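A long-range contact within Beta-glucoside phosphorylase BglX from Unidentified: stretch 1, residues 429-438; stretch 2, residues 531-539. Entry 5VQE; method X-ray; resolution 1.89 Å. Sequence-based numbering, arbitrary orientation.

Stretch 1 (429-438) SEARLFKGLL
Stretch 2, residues 531-539: TSNEATVRM

No hydrogen bond passes directly between the two stretches; their one polar link is a water, 2.6 Å from E430 OE1, to which it donates, and 2.7 Å from S532 OG. Everything else across the contact is van der Waals packing, and 410 Å² is buried in total.

Stretch 1 is helical throughout, with i to i+4 bonds such as L437 N to L433 O at 2.8 Å. Stretch 2 arrives as extended loop (T531 phi/psi -141/136, S532 -110/83, N533 -139/174) and turns helical from E534. N533 (chi1 p, 63°) caps that helix: its OD1 accepts from T536 N at 2.9 Å and from T536 OG1 at 2.8 Å. The helices run in nearly the same direction, crossing at -26° with axes 9.7 Å apart at closest approach. Register follows from the nearest CA pairs, E430 CA to N533 CA at 6.2 Å and F434 CA to V537 CA at 6.0 Å, one helical turn apart.

This spacing lets V537 (chi1 t, 165°) act as a knob among E430, L433, F434 and L437. Its CG1 lies 3.7 Å from F434 CB, near the plane of the ring at its edge, 3.9 Å from L433 CD2 and 4.2 Å from L437 CD1; V537 CG2 lies 3.7 Å from E430 O. E430 (m, p) lays its aliphatic portion against the loop, with E430 CG 3.7 Å from S532 O and 3.8 Å from N533 CA.

R538 (m, t, t, chi4 -85°) starts sideways, but its end comes nearer to stretch 1. A salt bridge within stretch 2, R538 NE to E534 OE2 at 2.8 Å, engages the guanidinium, while L433 CD1 (chi1 t, chi2 p) covers one face, 3.9 Å from R538 NH2. L437 CD2 (m, t) approaches R538 NH1 obliquely, also at 3.9 Å.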

ATOM      1  N   SER A 429     -19.119  -2.372  -9.867  1.00 19.64           N
ATOM      2  CA  SER A 429     -19.675  -1.083 -10.258  1.00 20.38           C
ATOM      3  C   SER A 429     -18.917  -0.497 -11.445  1.00 20.05           C
ATOM      4  O   SER A 429     -19.520   0.066 -12.366  1.00 19.85           O
ATOM      5  CB  SER A 429     -19.644  -0.126  -9.067  1.00 21.55           C
ATOM      6  OG  SER A 429     -20.186   1.132  -9.422  1.00 33.53           O
ATOM      7  N   GLU A 430     -17.591  -0.641 -11.460  1.00 18.45           N
ATOM      8  CA  GLU A 430     -16.815  -0.033 -12.532  1.00 20.19           C
ATOM      9  C   GLU A 430     -17.016  -0.761 -13.856  1.00 17.71           C
ATOM     10  O   GLU A 430     -16.915  -0.142 -14.923  1.00 18.12           O
ATOM     11  CB  GLU A 430     -15.336  -0.005 -12.153  1.00 19.73           C
ATOM     12  CG  GLU A 430     -14.993   1.027 -11.093  1.00 19.95           C
ATOM     13  CD  GLU A 430     -15.459   0.635  -9.713  1.00 21.32           C
ATOM     14  OE1 GLU A 430     -15.658  -0.572  -9.457  1.00 20.41           O
ATOM     15  OE2 GLU A 430     -15.633   1.548  -8.884  1.00 26.32           O
ATOM     16  N   ALA A 431     -17.287  -2.069 -13.812  1.00 17.97           N
ATOM     17  CA  ALA A 431     -17.579  -2.796 -15.042  1.00 20.48           C
ATOM     18  C   ALA A 431     -18.976  -2.468 -15.556  1.00 18.12           C
ATOM     19  O   ALA A 431     -19.189  -2.436 -16.772  1.00 21.39           O
ATOM     20  CB  ALA A 431     -17.430  -4.301 -14.829  1.00 17.14           C
ATOM     21  N   ARG A 432     -19.935  -2.233 -14.651  1.00 18.07           N
ATOM     22  CA  ARG A 432     -21.249  -1.748 -15.069  1.00 20.73           C
ATOM     23  C   ARG A 432     -21.124  -0.402 -15.769  1.00 19.56           C
ATOM     24  O   ARG A 432     -21.715  -0.180 -16.834  1.00 22.57           O
ATOM     25  CB  ARG A 432     -22.184  -1.626 -13.865  1.00 21.81           C
ATOM     26  CG  ARG A 432     -22.667  -2.943 -13.274  1.00 21.74           C
ATOM     27  CD  ARG A 432     -23.792  -2.683 -12.263  1.00 29.30           C
ATOM     28  NE  ARG A 432     -24.183  -3.879 -11.520  1.00 32.46           N
ATOM     29  CZ  ARG A 432     -25.025  -4.813 -11.963  1.00 33.55           C
ATOM     30  NH1 ARG A 432     -25.577  -4.715 -13.168  1.00 31.89           N
ATOM     31  NH2 ARG A 432     -25.313  -5.857 -11.195  1.00 27.14           N
ATOM     32  N   LEU A 433     -20.349   0.513 -15.184  1.00 20.48           N
ATOM     33  CA  LEU A 433     -20.110   1.797 -15.835  1.00 19.40           C
ATOM     34  C   LEU A 433     -19.523   1.594 -17.221  1.00 21.37           C
ATOM     35  O   LEU A 433     -20.014   2.158 -18.209  1.00 18.25           O
ATOM     36  CB  LEU A 433     -19.179   2.659 -14.975  1.00 21.75           C
ATOM     37  CG  LEU A 433     -18.784   3.999 -15.611  1.00 21.85           C
ATOM     38  CD1 LEU A 433     -20.014   4.895 -15.800  1.00 24.17           C
ATOM     39  CD2 LEU A 433     -17.710   4.702 -14.790  1.00 25.17           C
ATOM     40  N   PHE A 434     -18.461   0.787 -17.313  1.00 16.95           N
ATOM     41  CA  PHE A 434     -17.829   0.506 -18.597  1.00 18.10           C
ATOM     42  C   PHE A 434     -18.848  -0.041 -19.590  1.00 18.79           C
ATOM     43  O   PHE A 434     -18.896   0.389 -20.750  1.00 18.52           O
ATOM     44  CB  PHE A 434     -16.667  -0.478 -18.392  1.00 16.23           C
ATOM     45  CG  PHE A 434     -15.900  -0.799 -19.647  1.00 17.71           C
ATOM     46  CD1 PHE A 434     -15.019   0.118 -20.193  1.00 17.23           C
ATOM     47  CD2 PHE A 434     -16.032  -2.037 -20.258  1.00 16.96           C
ATOM     48  CE1 PHE A 434     -14.300  -0.178 -21.330  1.00 17.14           C
ATOM     49  CE2 PHE A 434     -15.328  -2.337 -21.396  1.00 15.68           C
ATOM     50  CZ  PHE A 434     -14.451  -1.406 -21.939  1.00 15.39           C
ATOM     51  N   LYS A 435     -19.686  -0.983 -19.148  1.00 20.45           N
ATOM     52  CA  LYS A 435     -20.725  -1.516 -20.023  1.00 19.66           C
ATOM     53  C   LYS A 435     -21.632  -0.396 -20.522  1.00 18.39           C
ATOM     54  O   LYS A 435     -21.888  -0.276 -21.726  1.00 18.30           O
ATOM     55  CB  LYS A 435     -21.538  -2.583 -19.286  1.00 18.84           C
ATOM     56  CG  LYS A 435     -22.607  -3.281 -20.141  1.00 17.75           C
ATOM     57  CD  LYS A 435     -23.214  -4.458 -19.394  1.00 20.72           C
ATOM     58  CE  LYS A 435     -24.168  -5.274 -20.262  1.00 22.77           C
ATOM     59  NZ  LYS A 435     -25.425  -4.531 -20.583  1.00 22.12           N
ATOM     60  N   GLY A 436     -22.115   0.444 -19.607  1.00 23.43           N
ATOM     61  CA  GLY A 436     -22.995   1.535 -20.005  1.00 21.74           C
ATOM     62  C   GLY A 436     -22.346   2.501 -20.979  1.00 20.77           C
ATOM     63  O   GLY A 436     -22.997   2.989 -21.906  1.00 24.21           O
ATOM     64  N   LEU A 437     -21.062   2.806 -20.776  1.00 18.45           N
ATOM     65  CA  LEU A 437     -20.392   3.753 -21.656  1.00 18.81           C
ATOM     66  C   LEU A 437     -20.181   3.176 -23.049  1.00 19.74           C
ATOM     67  O   LEU A 437     -20.222   3.923 -24.029  1.00 21.58           O
ATOM     68  CB  LEU A 437     -19.057   4.198 -21.049  1.00 20.58           C
ATOM     69  CG  LEU A 437     -19.147   5.011 -19.754  1.00 17.34           C
ATOM     70  CD1 LEU A 437     -17.748   5.382 -19.269  1.00 21.20           C
ATOM     71  CD2 LEU A 437     -19.999   6.269 -19.923  1.00 21.21           C
ATOM     72  N   LEU A 438     -19.967   1.862 -23.168  1.00 16.03           N
ATOM     73  CA  LEU A 438     -19.911   1.247 -24.490  1.00 17.57           C
ATOM     74  C   LEU A 438     -21.256   1.363 -25.187  1.00 17.35           C
ATOM     75  O   LEU A 438     -21.325   1.667 -26.384  1.00 17.94           O
ATOM     76  CB  LEU A 438     -19.507  -0.227 -24.384  1.00 18.40           C
ATOM     77  CG  LEU A 438     -18.042  -0.540 -24.082  1.00 16.16           C
ATOM     78  CD1 LEU A 438     -17.867  -2.042 -23.882  1.00 18.27           C
ATOM     79  CD2 LEU A 438     -17.149  -0.055 -25.195  1.00 18.76           C
ATOM     80  N   THR A 531      -5.544   0.355 -12.550  1.00 13.38           N
ATOM     81  CA  THR A 531      -6.477   0.847 -11.548  1.00 12.41           C
ATOM     82  C   THR A 531      -7.903   0.667 -12.036  1.00 16.90           C
ATOM     83  O   THR A 531      -8.208   0.995 -13.183  1.00 16.50           O
ATOM     84  CB  THR A 531      -6.244   2.335 -11.264  1.00 14.23           C
ATOM     85  OG1 THR A 531      -4.865   2.560 -10.940  1.00 16.44           O
ATOM     86  CG2 THR A 531      -7.126   2.811 -10.133  1.00 15.62           C
ATOM     87  N   SER A 532      -8.785   0.191 -11.158  1.00 13.30           N
ATOM     88  CA  SER A 532     -10.196   0.004 -11.498  1.00 17.97           C
ATOM     89  C   SER A 532     -11.012   1.044 -10.734  1.00 18.22           C
ATOM     90  O   SER A 532     -11.546   0.784  -9.657  1.00 15.40           O
ATOM     91  CB  SER A 532     -10.663  -1.407 -11.187  1.00 18.37           C
ATOM     92  OG  SER A 532     -11.962  -1.620 -11.731  1.00 15.60           O
ATOM     93  N   ASN A 533     -11.080   2.251 -11.292  1.00 16.00           N
ATOM     94  CA  ASN A 533     -11.950   3.283 -10.750  1.00 19.87           C
ATOM     95  C   ASN A 533     -12.617   4.018 -11.905  1.00 16.65           C
ATOM     96  O   ASN A 533     -12.324   3.780 -13.078  1.00 14.48           O
ATOM     97  CB  ASN A 533     -11.189   4.253  -9.831  1.00 16.17           C
ATOM     98  CG  ASN A 533     -10.103   5.031 -10.546  1.00 17.43           C
ATOM     99  OD1 ASN A 533      -9.983   5.001 -11.771  1.00 16.12           O
ATOM    100  ND2 ASN A 533      -9.300   5.746  -9.768  1.00 17.81           N
ATOM    101  N   GLU A 534     -13.543   4.910 -11.556  1.00 18.05           N
ATOM    102  CA  GLU A 534     -14.326   5.597 -12.577  1.00 22.11           C
ATOM    103  C   GLU A 534     -13.430   6.365 -13.542  1.00 17.70           C
ATOM    104  O   GLU A 534     -13.639   6.323 -14.760  1.00 18.90           O
ATOM    105  CB  GLU A 534     -15.335   6.533 -11.912  1.00 23.27           C
ATOM    106  CG  GLU A 534     -15.933   7.574 -12.854  1.00 28.80           C
ATOM    107  CD  GLU A 534     -17.151   8.260 -12.262  1.00 40.01           C
ATOM    108  OE1 GLU A 534     -17.481   7.979 -11.090  1.00 43.39           O
ATOM    109  OE2 GLU A 534     -17.778   9.075 -12.971  1.00 34.33           O
ATOM    110  N   ALA A 535     -12.430   7.077 -13.022  1.00 18.73           N
ATOM    111  CA  ALA A 535     -11.573   7.880 -13.886  1.00 17.61           C
ATOM    112  C   ALA A 535     -10.886   7.021 -14.936  1.00 20.31           C
ATOM    113  O   ALA A 535     -10.819   7.398 -16.112  1.00 17.93           O
ATOM    114  CB  ALA A 535     -10.540   8.627 -13.047  1.00 20.54           C
ATOM    115  N   THR A 536     -10.374   5.853 -14.537  1.00 16.54           N
ATOM    116  CA  THR A 536      -9.662   5.008 -15.485  1.00 14.32           C
ATOM    117  C   THR A 536     -10.615   4.374 -16.482  1.00 15.34           C
ATOM    118  O   THR A 536     -10.246   4.175 -17.644  1.00 15.21           O
ATOM    119  CB  THR A 536      -8.877   3.936 -14.732  1.00 16.78           C
ATOM    120  OG1 THR A 536      -8.053   4.571 -13.748  1.00 17.05           O
ATOM    121  CG2 THR A 536      -8.001   3.125 -15.681  1.00 17.72           C
ATOM    122  N   VAL A 537     -11.836   4.059 -16.051  1.00 15.57           N
ATOM    123  CA  VAL A 537     -12.826   3.482 -16.958  1.00 16.61           C
ATOM    124  C   VAL A 537     -13.205   4.491 -18.035  1.00 15.04           C
ATOM    125  O   VAL A 537     -13.276   4.160 -19.223  1.00 16.65           O
ATOM    126  CB  VAL A 537     -14.060   3.007 -16.170  1.00 15.11           C
ATOM    127  CG1 VAL A 537     -15.248   2.738 -17.105  1.00 17.85           C
ATOM    128  CG2 VAL A 537     -13.737   1.743 -15.359  1.00 15.65           C
ATOM    129  N   ARG A 538     -13.463   5.738 -17.637  1.00 18.33           N
ATOM    130  CA  ARG A 538     -13.841   6.755 -18.616  1.00 21.95           C
ATOM    131  C   ARG A 538     -12.711   7.016 -19.602  1.00 16.33           C
ATOM    132  O   ARG A 538     -12.954   7.190 -20.799  1.00 17.93           O
ATOM    133  CB  ARG A 538     -14.257   8.050 -17.913  1.00 19.52           C
ATOM    134  CG  ARG A 538     -15.504   7.904 -17.074  1.00 22.26           C
ATOM    135  CD  ARG A 538     -16.015   9.229 -16.536  1.00 22.75           C
ATOM    136  NE  ARG A 538     -17.242   9.039 -15.763  1.00 25.51           N
ATOM    137  CZ  ARG A 538     -18.469   8.984 -16.283  1.00 29.34           C
ATOM    138  NH1 ARG A 538     -18.661   9.116 -17.587  1.00 26.82           N
ATOM    139  NH2 ARG A 538     -19.515   8.789 -15.489  1.00 28.79           N
ATOM    140  N   MET A 539     -11.466   7.041 -19.129  1.00 17.51           N
ATOM    141  CA  MET A 539     -10.356   7.286 -20.047  1.00 17.88           C
ATOM    142  C   MET A 539     -10.089   6.077 -20.936  1.00 15.76           C
ATOM    143  O   MET A 539      -9.653   6.235 -22.083  1.00 14.72           O
ATOM    144  CB  MET A 539      -9.098   7.677 -19.269  1.00 13.19           C
ATOM    145  CG  MET A 539      -9.132   9.079 -18.683  1.00 19.96           C
ATOM    146  SD  MET A 539      -9.572  10.344 -19.914  1.00 24.63           S
ATOM    147  CE  MET A 539      -8.363  10.035 -21.168  1.00 17.19           C
TER
HETATM  148  O   HOH W   1     -13.728  -2.297  -9.758  1.00 19.21           O